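N-acyl-D-glutamate deacylase (Bordetella bronchiseptica, PDB 3GIQ) catalyses the hydrolysis of N-acyl-D-glutamate to D-glutamate and a carboxylate, and here holds two zinc ions and a phosphorus-containing analogue of its substrate. Local coordinates at residues A[243-248]-A[276-281]; A[62-67]-A[362-367]; A[262-267]-A[352-357]. One frame throughout, in Å; residues are numbered along the deposited sequence.

Contact 1 of 3, residues A[243-248]-A[276-281]. With ZN (zinc ion), chain D; G01 (N-[(R)-hydroxy(methyl)phosphoryl]-D-glutamic acid), chain C.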
# COMPACT_ATOMS: atom_id res chain seq x y z
N ALA A 243 -1.19 14.20 -10.96
CA ALA A 243 -0.58 12.88 -11.06
C ALA A 243 -1.58 11.93 -10.41
O ALA A 243 -2.10 12.22 -9.32
CB ALA A 243 0.75 12.86 -10.32
N THR A 244 -1.83 10.79 -11.06
CA THR A 244 -2.83 9.84 -10.58
C THR A 244 -2.34 8.40 -10.42
O THR A 244 -1.49 7.93 -11.18
CB THR A 244 -4.02 9.82 -11.57
OG1 THR A 244 -4.57 11.13 -11.68
CG2 THR A 244 -5.11 8.85 -11.12
N VAL A 245 -2.87 7.71 -9.41
CA VAL A 245 -2.54 6.30 -9.17
C VAL A 245 -3.85 5.52 -9.02
O VAL A 245 -4.70 5.88 -8.21
CB VAL A 245 -1.71 6.10 -7.88
CG1 VAL A 245 -1.52 4.60 -7.63
CG2 VAL A 245 -0.35 6.78 -8.02
N VAL A 246 -4.01 4.46 -9.81
CA VAL A 246 -5.21 3.62 -9.70
C VAL A 246 -4.86 2.51 -8.71
O VAL A 246 -4.08 1.60 -9.02
CB VAL A 246 -5.60 3.01 -11.07
CG1 VAL A 246 -6.82 2.12 -10.92
CG2 VAL A 246 -5.89 4.13 -12.06
N SER A 247 -5.42 2.61 -7.51
CA SER A 247 -5.14 1.64 -6.45
C SER A 247 -5.67 0.25 -6.73
O SER A 247 -6.72 0.09 -7.36
CB SER A 247 -5.74 2.13 -5.12
OG SER A 247 -5.22 3.40 -4.76
N HIS A 248 -4.94 -0.75 -6.25
CA HIS A 248 -5.29 -2.16 -6.41
C HIS A 248 -6.16 -2.42 -7.64
O HIS A 248 -7.29 -2.90 -7.53
CB HIS A 248 -5.99 -2.69 -5.15
CG HIS A 248 -7.11 -1.82 -4.65
ND1 HIS A 248 -8.17 -1.45 -5.44
CD2 HIS A 248 -7.35 -1.30 -3.43
CE1 HIS A 248 -9.03 -0.73 -4.73
NE2 HIS A 248 -8.55 -0.63 -3.50
N GLU A 276 0.63 11.99 -15.53
CA GLU A 276 1.39 10.98 -14.82
C GLU A 276 0.38 10.02 -14.21
O GLU A 276 -0.40 10.40 -13.34
CB GLU A 276 2.26 11.59 -13.70
CG GLU A 276 3.46 12.37 -14.20
CD GLU A 276 4.48 12.67 -13.11
OE1 GLU A 276 5.45 13.41 -13.39
OE2 GLU A 276 4.33 12.17 -11.97
N VAL A 277 0.39 8.78 -14.69
CA VAL A 277 -0.53 7.79 -14.17
C VAL A 277 0.20 6.48 -13.89
O VAL A 277 1.03 6.02 -14.68
CB VAL A 277 -1.70 7.52 -15.16
CG1 VAL A 277 -1.16 6.97 -16.47
CG2 VAL A 277 -2.69 6.53 -14.54
N ALA A 278 -0.10 5.90 -12.74
CA ALA A 278 0.50 4.64 -12.37
C ALA A 278 -0.57 3.82 -11.68
O ALA A 278 -1.72 4.25 -11.56
CB ALA A 278 1.68 4.86 -11.43
N LEU A 279 -0.21 2.62 -11.24
CA LEU A 279 -1.18 1.76 -10.58
C LEU A 279 -0.42 0.77 -9.72
O LEU A 279 0.80 0.75 -9.71
CB LEU A 279 -2.01 1.00 -11.62
CG LEU A 279 -1.26 0.10 -12.61
CD1 LEU A 279 -2.19 -0.99 -13.13
CD2 LEU A 279 -0.72 0.93 -13.77
N ASP A 280 -1.17 -0.04 -8.97
CA ASP A 280 -0.55 -1.05 -8.13
C ASP A 280 -1.50 -2.22 -7.95
O ASP A 280 -2.71 -2.10 -8.18
CB ASP A 280 -0.14 -0.47 -6.77
CG ASP A 280 -1.30 0.20 -6.03
OD1 ASP A 280 -2.18 -0.51 -5.51
OD2 ASP A 280 -1.32 1.45 -5.98
N ILE A 281 -0.94 -3.36 -7.58
CA ILE A 281 -1.71 -4.57 -7.34
C ILE A 281 -1.05 -5.37 -6.23
O ILE A 281 0.10 -5.12 -5.88
CB ILE A 281 -1.77 -5.49 -8.60
CG1 ILE A 281 -0.36 -5.92 -9.04
CG2 ILE A 281 -2.47 -4.78 -9.74
CD1 ILE A 281 0.20 -7.14 -8.32
ZN ZN D . -9.51 0.28 -1.77
CD G01 C . -13.55 -4.91 -3.22
CG G01 C . -12.10 -4.43 -3.26
CB G01 C . -11.59 -4.20 -1.84
CA G01 C . -10.12 -3.74 -1.61
C G01 C . -9.17 -4.85 -2.14
C6 G01 C . -9.66 -1.83 2.03
P G01 C . -9.46 -1.89 0.25
OPA G01 C . -7.93 -1.61 -0.06
OPB G01 C . -10.33 -0.86 -0.37
N G01 C . -9.77 -3.43 -0.20
O G01 C . -8.85 -5.78 -1.38
OXT G01 C . -8.79 -4.72 -3.32
OE1 G01 C . -13.75 -6.10 -2.89
OE2 G01 C . -14.42 -4.08 -3.52
O HOH W 1 -2.68 2.71 -4.12
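Thr244 N donates to Glu276 O at 2.7 Å, the first rung of a parallel ladder pairing Thr244-Val246 with Val277-Leu279 in neighbouring strands of the amidohydrolase TIM barrel. Val245 and Ala278 lie on one sheet face, near Met361, Val246 and Leu279 on the other. The last backbone rung, Asp280 N to Val246 O, is weak. Beyond it a side chain takes over: with CG set between the backbone N and the carbonyl carbon (chi1 55°), Asp280 turns its carboxylate to the chain just after strand 243-246. Asp280 OD1 accepts from His248 N at 2.9 Å, the donor lying 46° out of the carboxylate plane. Asp280 OD2 takes a water proton at 2.6 Å, and that water also bonds Ser247 OG at 2.7 Å. Val245 CG1 meets Asp280 OD2 at 3.6 Å, the side chains crossing at about a right angle. His248 CG takes the same position (chi1 49°), and the ring lies between Ser247 CB on one face and ligand OXT, toward the rim of the other; His248 NE2 binds zinc at 2.2 Å, with His218, Cys95 and ligand OPB. Asp280 thus acts from the second shell, fixing the backbone that presents a metal ligand.

Contact 2 of 3, residues A[62-67]-A[362-367]. With ZN (zinc ion), chain E; G01 (N-[(R)-hydroxy(methyl)phosphoryl]-D-glutamic acid), chain C.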
# COMPACT_ATOMS: atom_id res chain seq x y z
N PHE A 62 12.01 -2.54 -0.13
CA PHE A 62 10.78 -2.41 -0.90
C PHE A 62 9.85 -1.33 -0.37
O PHE A 62 9.76 -1.11 0.84
CB PHE A 62 10.05 -3.75 -0.96
CG PHE A 62 10.92 -4.89 -1.44
CD1 PHE A 62 11.87 -4.68 -2.43
CD2 PHE A 62 10.78 -6.16 -0.89
CE1 PHE A 62 12.68 -5.73 -2.87
CE2 PHE A 62 11.59 -7.21 -1.33
CZ PHE A 62 12.54 -7.00 -2.32
N ILE A 63 9.17 -0.65 -1.29
CA ILE A 63 8.25 0.42 -0.92
C ILE A 63 6.82 -0.04 -1.16
O ILE A 63 6.40 -0.23 -2.30
CB ILE A 63 8.55 1.70 -1.73
CG1 ILE A 63 10.01 2.12 -1.51
CG2 ILE A 63 7.60 2.82 -1.31
CD1 ILE A 63 10.43 3.40 -2.23
N ASP A 64 6.08 -0.23 -0.07
CA ASP A 64 4.69 -0.67 -0.12
C ASP A 64 3.81 0.56 -0.35
O ASP A 64 3.51 1.30 0.59
CB ASP A 64 4.32 -1.37 1.19
CG ASP A 64 2.95 -2.00 1.14
OD1 ASP A 64 2.27 -1.88 0.10
OD2 ASP A 64 2.55 -2.63 2.14
N VAL A 65 3.40 0.76 -1.59
CA VAL A 65 2.60 1.93 -1.94
C VAL A 65 1.13 1.86 -1.53
O VAL A 65 0.42 2.85 -1.66
CB VAL A 65 2.67 2.23 -3.45
CG1 VAL A 65 4.13 2.45 -3.85
CG2 VAL A 65 2.05 1.10 -4.25
N HIS A 66 0.68 0.71 -1.05
CA HIS A 66 -0.71 0.62 -0.63
C HIS A 66 -0.86 0.03 0.76
O HIS A 66 -1.26 -1.13 0.93
CB HIS A 66 -1.54 -0.21 -1.62
CG HIS A 66 -3.01 0.05 -1.50
ND1 HIS A 66 -3.68 0.95 -2.31
CD2 HIS A 66 -3.93 -0.41 -0.61
CE1 HIS A 66 -4.94 1.03 -1.92
NE2 HIS A 66 -5.12 0.22 -0.90
N GLY A 67 -0.54 0.84 1.77
CA GLY A 67 -0.67 0.38 3.13
C GLY A 67 -1.87 0.99 3.84
O GLY A 67 -2.38 2.03 3.44
N VAL A 362 3.86 -2.51 -6.59
CA VAL A 362 3.29 -3.51 -5.70
C VAL A 362 2.75 -2.85 -4.44
O VAL A 362 3.45 -2.07 -3.79
CB VAL A 362 4.34 -4.57 -5.29
CG1 VAL A 362 3.70 -5.61 -4.37
CG2 VAL A 362 4.91 -5.24 -6.53
N GLY A 363 1.49 -3.14 -4.12
CA GLY A 363 0.86 -2.60 -2.93
C GLY A 363 0.24 -3.78 -2.20
O GLY A 363 -0.68 -4.41 -2.72
N SER A 364 0.74 -4.07 -1.00
CA SER A 364 0.24 -5.22 -0.25
C SER A 364 -1.23 -5.14 0.15
O SER A 364 -1.93 -6.15 0.15
CB SER A 364 1.08 -5.44 1.01
OG SER A 364 0.73 -4.51 2.02
N ASP A 365 -1.68 -3.93 0.49
CA ASP A 365 -3.05 -3.69 0.93
C ASP A 365 -3.37 -4.55 2.15
O ASP A 365 -4.50 -5.01 2.33
CB ASP A 365 -4.04 -3.99 -0.21
CG ASP A 365 -5.37 -3.29 -0.01
OD1 ASP A 365 -5.50 -2.50 0.95
OD2 ASP A 365 -6.30 -3.52 -0.82
N GLY A 366 -2.37 -4.76 2.99
CA GLY A 366 -2.58 -5.54 4.19
C GLY A 366 -3.52 -4.83 5.14
O GLY A 366 -3.50 -3.60 5.24
N LEU A 367 -4.37 -5.59 5.83
CA LEU A 367 -5.31 -5.04 6.80
C LEU A 367 -4.85 -5.62 8.14
O LEU A 367 -5.37 -6.63 8.61
CB LEU A 367 -6.74 -5.48 6.46
CG LEU A 367 -7.19 -5.02 5.07
CD1 LEU A 367 -8.62 -5.46 4.80
CD2 LEU A 367 -7.08 -3.50 4.97
ZN ZN E . -6.80 -0.02 0.35
CD G01 C . -13.55 -4.91 -3.22
CG G01 C . -12.10 -4.43 -3.26
CB G01 C . -11.59 -4.20 -1.84
CA G01 C . -10.12 -3.74 -1.61
C G01 C . -9.17 -4.85 -2.14
C6 G01 C . -9.66 -1.83 2.03
P G01 C . -9.46 -1.89 0.25
OPA G01 C . -7.93 -1.61 -0.06
OPB G01 C . -10.33 -0.86 -0.37
N G01 C . -9.77 -3.43 -0.20
O G01 C . -8.85 -5.78 -1.38
OXT G01 C . -8.79 -4.72 -3.32
OE1 G01 C . -13.75 -6.10 -2.89
OE2 G01 C . -14.42 -4.08 -3.52
O HOH W 2 5.93 -1.31 -4.88
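His66 and Asp365 lie side by side and point the same way, with ring and carboxylate planes 74° apart. Starting from the backbone, His66 CB rests on Gly363 CA at 3.6 Å, where the glycine leaves room for it. CG stands anti to the backbone N (chi1 -160°), which sends the imidazole out along Asp365. His66 CD2 meets Asp365 OD1 at 3.0 Å, near the plane of the ring and at its edge, while CE1 packs on Ser247 CB. At the tip, His66 NE2 binds a zinc ion at 2.1 Å; His68, Cys95 and ligand OPA complete that site. This pair of histidines, two residues apart, is the HxH motif that follows the first barrel strand in this superfamily. Asp365 OD2 lies 2.6 Å from OPA, consistent with the place of the active-site aspartate after the eighth strand in relatives. The two segments are joined by Asp365 N to His66 O (2.9 Å) and by the carboxylate of Asp64. Asp64 OD1 receives Ser364 N at 2.9 Å and, from the opposite face, His66 N in an Asx turn; Asp64 OD2 receives Ser364 OG at 2.6 Å and pairs with Lys82. A water that accepts from Val362 N and donates to Ile63 O adds a further link. The contact lies between the ends of strands 57-64 and 360-362, with Phe381 of helix 376-391 against Asp64 and Val362, Pro408 of helix 406-412 against Val65, and strand 277-281 alongside through Asp280.

Contact 3 of 3, residues A[262-267]-A[352-357]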
# COMPACT_ATOMS: atom_id res chain seq x y z
N ALA A 262 -8.97 -3.08 -21.79
CA ALA A 262 -9.55 -1.76 -22.05
C ALA A 262 -9.10 -0.69 -21.05
O ALA A 262 -8.77 0.43 -21.44
CB ALA A 262 -11.08 -1.86 -22.05
N THR A 263 -9.09 -1.04 -19.76
CA THR A 263 -8.69 -0.08 -18.74
C THR A 263 -7.23 0.33 -18.88
O THR A 263 -6.89 1.50 -18.76
CB THR A 263 -8.91 -0.63 -17.31
OG1 THR A 263 -8.14 -1.82 -17.12
CG2 THR A 263 -10.38 -0.94 -17.09
N LEU A 264 -6.36 -0.65 -19.13
CA LEU A 264 -4.93 -0.37 -19.28
C LEU A 264 -4.68 0.44 -20.54
O LEU A 264 -3.77 1.25 -20.59
CB LEU A 264 -4.13 -1.68 -19.31
CG LEU A 264 -4.11 -2.46 -17.99
CD1 LEU A 264 -3.33 -3.76 -18.17
CD2 LEU A 264 -3.47 -1.61 -16.91
N ALA A 265 -5.51 0.23 -21.56
CA ALA A 265 -5.37 0.97 -22.81
C ALA A 265 -5.73 2.43 -22.56
O ALA A 265 -5.10 3.34 -23.10
CB ALA A 265 -6.28 0.37 -23.88
N ASN A 266 -6.74 2.66 -21.73
CA ASN A 266 -7.17 4.01 -21.41
C ASN A 266 -6.07 4.69 -20.60
O ASN A 266 -5.71 5.84 -20.84
CB ASN A 266 -8.48 3.97 -20.62
CG ASN A 266 -9.21 5.30 -20.62
OD1 ASN A 266 -8.73 6.29 -21.18
ND2 ASN A 266 -10.39 5.33 -20.00
N ILE A 267 -5.53 3.95 -19.64
CA ILE A 267 -4.44 4.46 -18.82
C ILE A 267 -3.28 4.86 -19.73
O ILE A 267 -2.65 5.90 -19.55
CB ILE A 267 -3.98 3.39 -17.80
CG1 ILE A 267 -5.02 3.28 -16.68
CG2 ILE A 267 -2.60 3.73 -17.24
CD1 ILE A 267 -4.81 2.10 -15.75
N LYS A 352 -1.90 -11.00 -13.03
CA LYS A 352 -0.53 -11.03 -13.52
C LYS A 352 -0.32 -10.10 -14.71
O LYS A 352 0.71 -9.43 -14.81
CB LYS A 352 -0.14 -12.46 -13.91
CG LYS A 352 0.03 -13.38 -12.72
CD LYS A 352 0.18 -14.83 -13.16
CE LYS A 352 0.34 -15.75 -11.97
NZ LYS A 352 0.33 -17.18 -12.39
N ARG A 353 -1.29 -10.05 -15.62
CA ARG A 353 -1.16 -9.17 -16.79
C ARG A 353 -1.14 -7.71 -16.36
O ARG A 353 -0.43 -6.89 -16.94
CB ARG A 353 -2.31 -9.41 -17.78
CG ARG A 353 -2.29 -10.77 -18.46
CD ARG A 353 -3.13 -10.77 -19.73
NE ARG A 353 -4.54 -10.46 -19.48
CZ ARG A 353 -5.45 -11.34 -19.08
NH1 ARG A 353 -5.12 -12.61 -18.87
NH2 ARG A 353 -6.70 -10.95 -18.87
N ILE A 354 -1.94 -7.38 -15.35
CA ILE A 354 -1.99 -6.01 -14.85
C ILE A 354 -0.64 -5.66 -14.24
O ILE A 354 -0.11 -4.57 -14.46
CB ILE A 354 -3.12 -5.86 -13.80
CG1 ILE A 354 -4.48 -6.02 -14.50
CG2 ILE A 354 -3.03 -4.50 -13.12
CD1 ILE A 354 -5.67 -6.07 -13.55
N PHE A 355 -0.06 -6.60 -13.50
CA PHE A 355 1.24 -6.37 -12.88
C PHE A 355 2.31 -6.13 -13.94
O PHE A 355 3.25 -5.37 -13.72
CB PHE A 355 1.64 -7.56 -12.01
CG PHE A 355 3.02 -7.43 -11.44
CD1 PHE A 355 3.36 -6.35 -10.63
CD2 PHE A 355 4.00 -8.38 -11.73
CE1 PHE A 355 4.66 -6.21 -10.13
CE2 PHE A 355 5.29 -8.25 -11.24
CZ PHE A 355 5.62 -7.17 -10.44
N GLN A 356 2.16 -6.77 -15.09
CA GLN A 356 3.14 -6.59 -16.15
C GLN A 356 3.13 -5.19 -16.77
O GLN A 356 4.09 -4.81 -17.44
CB GLN A 356 2.95 -7.65 -17.24
CG GLN A 356 3.40 -9.03 -16.81
CD GLN A 356 3.21 -10.07 -17.89
OE1 GLN A 356 2.09 -10.29 -18.36
NE2 GLN A 356 4.30 -10.71 -18.30
N HIS A 357 2.06 -4.43 -16.56
CA HIS A 357 2.01 -3.08 -17.12
C HIS A 357 3.22 -2.31 -16.61
O HIS A 357 3.56 -2.39 -15.43
CB HIS A 357 0.71 -2.38 -16.72
CG HIS A 357 0.53 -1.04 -17.37
ND1 HIS A 357 1.20 0.08 -16.95
CD2 HIS A 357 -0.18 -0.67 -18.47
CE1 HIS A 357 0.91 1.10 -17.75
NE2 HIS A 357 0.08 0.66 -18.68
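Leu264 reaches from helix 260-272 to helix 348-356 and His357 just beyond it, packing two members of the helical layer that surrounds the TIM barrel. The closest backbones, at Leu264 and Ile354, have CA atoms 7.8 Å apart, and no hydrogen bond crosses between the segments. Along 352-357, Arg353 comes first and offers little more than its backbone: its O lies 4.4 Å from Leu264 CD1. Ile354 follows, with CA 4.2 Å from Leu264 CD1 and CG1 at 4.5 Å, while its side chain also packs beneath on Leu279 and Ile281 of strand 277-281. His357, past the helix end, makes the main meeting. With CG anti to the backbone N (chi1 -175°), it directs its imidazole toward helix 260-272; there the ring and the Leu264 side chain lie alongside, pointing opposite ways. Leu264 CD2 approaches His357 CD2 at 3.8 Å and His357 CG at 4.1 Å, obliquely. Ring rotation is fixed by polar partners at both nitrogens: ND1 is hydrogen-bonded to Cys359 N, and NE2 to Asp268 OD1, which belongs to helix 260-272 itself. Next to that bonded nitrogen, Ile267 CG2 lies 4.3 Å from His357 NE2.

In the fold
Contacts 1 and 2 are buried and share the active site: each supplies a zinc-binding histidine, both touch the ligand, and His248 packs on both His66 and Asp365. They also join directly, through a probable hydrogen bond from Gly363 N to Ile281 O. Contact 1 is mostly regular strand pairing, with a carboxylate taking over at its end; contact 2 has no strand pairing and rests on carboxylate, hydroxyl and backbone bonds around a metal. Contact 3, though mostly buried, is centred about 18 Å from the chain centre, reaches the protein's edge at Arg353 and is side-chain packing without hydrogen bonds. Helix 260-272 lies in the crossover joining the strands of contact 1; Ile354 and His357 pack on strand 277-281.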